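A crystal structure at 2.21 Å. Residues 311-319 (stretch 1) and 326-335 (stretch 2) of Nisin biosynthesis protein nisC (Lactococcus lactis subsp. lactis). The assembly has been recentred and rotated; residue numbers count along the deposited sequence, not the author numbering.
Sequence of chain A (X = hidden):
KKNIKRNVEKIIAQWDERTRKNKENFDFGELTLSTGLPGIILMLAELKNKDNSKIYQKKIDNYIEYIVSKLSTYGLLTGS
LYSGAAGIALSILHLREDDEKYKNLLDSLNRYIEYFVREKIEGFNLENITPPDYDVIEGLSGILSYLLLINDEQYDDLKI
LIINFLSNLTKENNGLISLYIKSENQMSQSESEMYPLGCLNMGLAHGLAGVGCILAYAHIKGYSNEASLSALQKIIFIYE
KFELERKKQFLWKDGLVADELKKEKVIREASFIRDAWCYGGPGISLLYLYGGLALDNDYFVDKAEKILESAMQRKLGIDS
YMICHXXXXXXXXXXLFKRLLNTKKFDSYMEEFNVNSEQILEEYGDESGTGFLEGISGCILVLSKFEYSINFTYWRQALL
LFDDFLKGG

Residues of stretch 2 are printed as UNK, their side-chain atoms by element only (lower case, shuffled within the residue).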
# COMPACT_ATOMS: atom_id res chain seq x y z
N ALA A 311 4.37 9.89 -15.70
CA ALA A 311 3.21 9.01 -15.59
C ALA A 311 1.89 9.77 -15.60
O ALA A 311 0.94 9.32 -16.20
CB ALA A 311 3.32 8.16 -14.34
N MET A 312 1.85 10.93 -14.97
CA MET A 312 0.65 11.77 -15.01
C MET A 312 0.35 12.23 -16.44
O MET A 312 -0.78 12.12 -16.90
CB MET A 312 0.79 12.96 -14.05
CG MET A 312 0.86 12.56 -12.55
SD MET A 312 -0.45 11.41 -12.04
CE MET A 312 -1.93 12.37 -12.43
N GLN A 313 1.38 12.69 -17.14
CA GLN A 313 1.25 13.06 -18.54
C GLN A 313 0.74 11.90 -19.39
O GLN A 313 -0.06 12.13 -20.28
CB GLN A 313 2.60 13.55 -19.09
CG GLN A 313 2.99 14.96 -18.61
CD GLN A 313 4.48 15.27 -18.80
OE1 GLN A 313 5.23 14.45 -19.34
NE2 GLN A 313 4.91 16.45 -18.33
N ARG A 314 1.21 10.69 -19.08
CA ARG A 314 1.02 9.48 -19.93
C ARG A 314 -0.23 8.64 -19.59
O ARG A 314 -1.01 8.30 -20.48
CB ARG A 314 2.29 8.61 -19.85
CG ARG A 314 2.35 7.38 -20.77
CD ARG A 314 3.64 6.59 -20.57
NE ARG A 314 3.91 6.39 -19.14
CZ ARG A 314 4.95 6.91 -18.48
NH1 ARG A 314 5.88 7.64 -19.11
NH2 ARG A 314 5.06 6.67 -17.21
N LYS A 315 -0.41 8.32 -18.31
CA LYS A 315 -1.54 7.52 -17.82
C LYS A 315 -1.66 6.17 -18.55
O LYS A 315 -2.75 5.75 -18.91
CB LYS A 315 -2.88 8.28 -17.86
CG LYS A 315 -2.83 9.71 -17.36
CD LYS A 315 -4.22 10.26 -17.16
CE LYS A 315 -4.41 11.57 -17.85
NZ LYS A 315 -3.50 12.63 -17.39
N LEU A 316 -0.54 5.49 -18.71
CA LEU A 316 -0.51 4.23 -19.42
C LEU A 316 -1.38 3.17 -18.75
O LEU A 316 -1.27 2.93 -17.54
CB LEU A 316 0.95 3.77 -19.51
CG LEU A 316 1.35 2.68 -20.47
CD1 LEU A 316 1.12 3.09 -21.94
CD2 LEU A 316 2.80 2.32 -20.18
N GLY A 317 -2.27 2.58 -19.53
CA GLY A 317 -3.23 1.56 -19.07
C GLY A 317 -4.34 2.02 -18.14
O GLY A 317 -5.04 1.18 -17.54
N ILE A 318 -4.54 3.33 -17.97
CA ILE A 318 -5.55 3.74 -16.99
C ILE A 318 -6.92 3.59 -17.65
O ILE A 318 -7.16 4.22 -18.69
CB ILE A 318 -5.33 5.19 -16.43
CG1 ILE A 318 -4.14 5.26 -15.46
CG2 ILE A 318 -6.62 5.74 -15.75
CD1 ILE A 318 -4.37 4.66 -14.06
N ASP A 319 -7.80 2.76 -17.06
CA ASP A 319 -9.19 2.65 -17.53
C ASP A 319 -10.26 2.74 -16.44
O ASP A 319 -11.41 2.42 -16.68
CB ASP A 319 -9.40 1.36 -18.33
CG ASP A 319 -9.04 0.11 -17.55
OD1 ASP A 319 -8.86 0.17 -16.32
OD2 ASP A 319 -8.93 -0.95 -18.20
N UNK A 326 -5.86 2.35 -10.79
CA UNK A 326 -6.65 3.35 -11.48
C UNK A 326 -6.18 4.77 -11.16
O UNK A 326 -5.16 4.98 -10.50
N UNK A 327 -6.96 5.73 -11.62
CA UNK A 327 -6.54 7.12 -11.56
C UNK A 327 -6.58 7.76 -10.15
O UNK A 327 -5.77 8.67 -9.86
c UNK A 327 -5.49 11.69 -13.53
c UNK A 327 -4.82 10.52 -13.78
c UNK A 327 -6.71 9.25 -12.93
o UNK A 327 -4.89 12.90 -13.81
c UNK A 327 -6.76 11.68 -12.99
c UNK A 327 -7.37 10.46 -12.69
c UNK A 327 -7.36 7.93 -12.58
c UNK A 327 -5.43 9.30 -13.46
N UNK A 328 -7.48 7.31 -9.26
CA UNK A 328 -7.50 7.86 -7.90
C UNK A 328 -6.20 7.56 -7.15
O UNK A 328 -5.72 8.38 -6.34
c UNK A 328 -8.73 7.38 -7.09
o UNK A 328 -9.90 8.03 -7.57
N UNK A 329 -5.58 6.41 -7.44
CA UNK A 329 -4.29 6.08 -6.80
C UNK A 329 -3.18 7.01 -7.25
O UNK A 329 -2.41 7.46 -6.44
N UNK A 330 -3.11 7.29 -8.55
CA UNK A 330 -2.14 8.27 -9.12
C UNK A 330 -2.33 9.64 -8.48
O UNK A 330 -1.38 10.29 -8.04
c UNK A 330 -1.68 5.97 -11.17
c UNK A 330 -1.64 7.68 -13.03
c UNK A 330 -1.48 7.44 -11.51
c UNK A 330 -2.37 8.35 -10.64
N UNK A 331 -3.57 10.10 -8.44
CA UNK A 331 -3.91 11.36 -7.83
C UNK A 331 -3.46 11.44 -6.35
O UNK A 331 -2.88 12.44 -5.92
c UNK A 331 -5.70 12.00 -9.52
c UNK A 331 -5.95 12.82 -7.17
c UNK A 331 -5.04 13.32 -10.06
c UNK A 331 -5.44 11.67 -8.04
N UNK A 332 -3.72 10.40 -5.58
CA UNK A 332 -3.35 10.41 -4.18
C UNK A 332 -1.84 10.44 -3.93
O UNK A 332 -1.37 11.00 -2.92
c UNK A 332 -3.89 9.45 -1.91
c UNK A 332 -4.81 10.56 -1.38
o UNK A 332 -5.77 10.90 -2.10
o UNK A 332 -4.59 11.07 -0.25
c UNK A 332 -3.99 9.24 -3.42
N UNK A 333 -1.11 9.77 -4.83
CA UNK A 333 0.34 9.88 -4.84
C UNK A 333 0.82 11.32 -5.12
O UNK A 333 1.72 11.80 -4.43
c UNK A 333 0.96 8.89 -5.84
c UNK A 333 0.66 7.45 -5.42
c UNK A 333 0.72 6.44 -6.57
c UNK A 333 2.47 9.12 -5.92
N UNK A 334 0.23 11.99 -6.12
CA UNK A 334 0.54 13.40 -6.38
C UNK A 334 0.25 14.26 -5.16
O UNK A 334 0.98 15.21 -4.87
s UNK A 334 0.03 13.17 -9.14
c UNK A 334 -0.29 13.95 -7.54
N UNK A 335 -0.83 13.96 -4.46
CA UNK A 335 -1.21 14.76 -3.33
C UNK A 335 -0.17 14.57 -2.19
O UNK A 335 0.15 15.52 -1.45
o UNK A 335 -3.03 15.15 -1.81
c UNK A 335 -2.62 14.36 -2.89

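Position 326 carries no side-chain atoms, and its backbone C lies 3.4 Å from Ile 318 CD1 as it sits at the N-cap, just before the helix begins. This is Gly 326. An ideal CB on Gly 326 would stand 5.0 Å from Ile 318 CD1, so this contact does not by itself demand glycine.

Position 327 has one carbon followed by a six-carbon ring bearing one oxygen, and this side chain runs past three residues of stretch 1, Ile 318, Lys 315 and Met 312: Tyr 327. Tyr 327 CB lies 3.9 Å from Ile 318 CG2, Tyr 327 CE1 3.4 Å from Lys 315 CD, and Tyr 327 OH 3.3 Å from Met 312 CE. All three neighbours approach the ring obliquely.

Position 328 shows one carbon and one oxygen, and touches nothing on stretch 1; it is Ser 328. Position 329 again has no side-chain atoms and no contact, and is Gly 329.

At position 330 there are four carbons, forked at the second; the CA-to-CB bond points toward stretch 1, and the side chain touches Met 312 and Ile 318. This is Leu 330. Leu 330 CB is 3.9 Å from Met 312 SD, and Leu 330 CD1 is 4.2 Å from Ile 318 CD1, so one side chain serves both the helix and the loop.

Position 331 also has four carbons, but forked at the first, with one arm two carbons long; its CB points sideways, yet the end of the longer arm reaches Met 312: Ile 331. Ile 331 CD1 comes within 4.0 Å of Met 312 CE.

Position 332 has three carbons, the third carrying two oxygens, and lies out of reach; it is Glu 332. Position 333 repeats the four-carbon pattern forked at the first, one arm two carbons long; its CB points toward stretch 1 but its side chain stops short of contact. This is Ile 333.

Position 334 has one carbon and one sulfur, and the sulfur meets Met 312 SD at 3.4 Å: Cys 334. Position 335, one carbon and one oxygen, out of reach, is Ser 335.

The contact works by packing, with no hydrogen bond across it. Met 312 is the knob, seated among Tyr 327, Leu 330, Ile 331 and Cys 334, a set spaced along the helix by three, one and three residues. Beyond it, the first stretch leaves its helix at Lys 315, and a type II turn from Lys 315 to Ile 318 carries Ile 318 back over the start of the second helix. Lys 315 lends its aliphatic CD to the tyrosine while Lys 315 NZ donates to Met 312 O (2.8 Å), so its ammonium group finds an acceptor within its own stretch.

Stretch 2 326-335: GYSGLIEICS
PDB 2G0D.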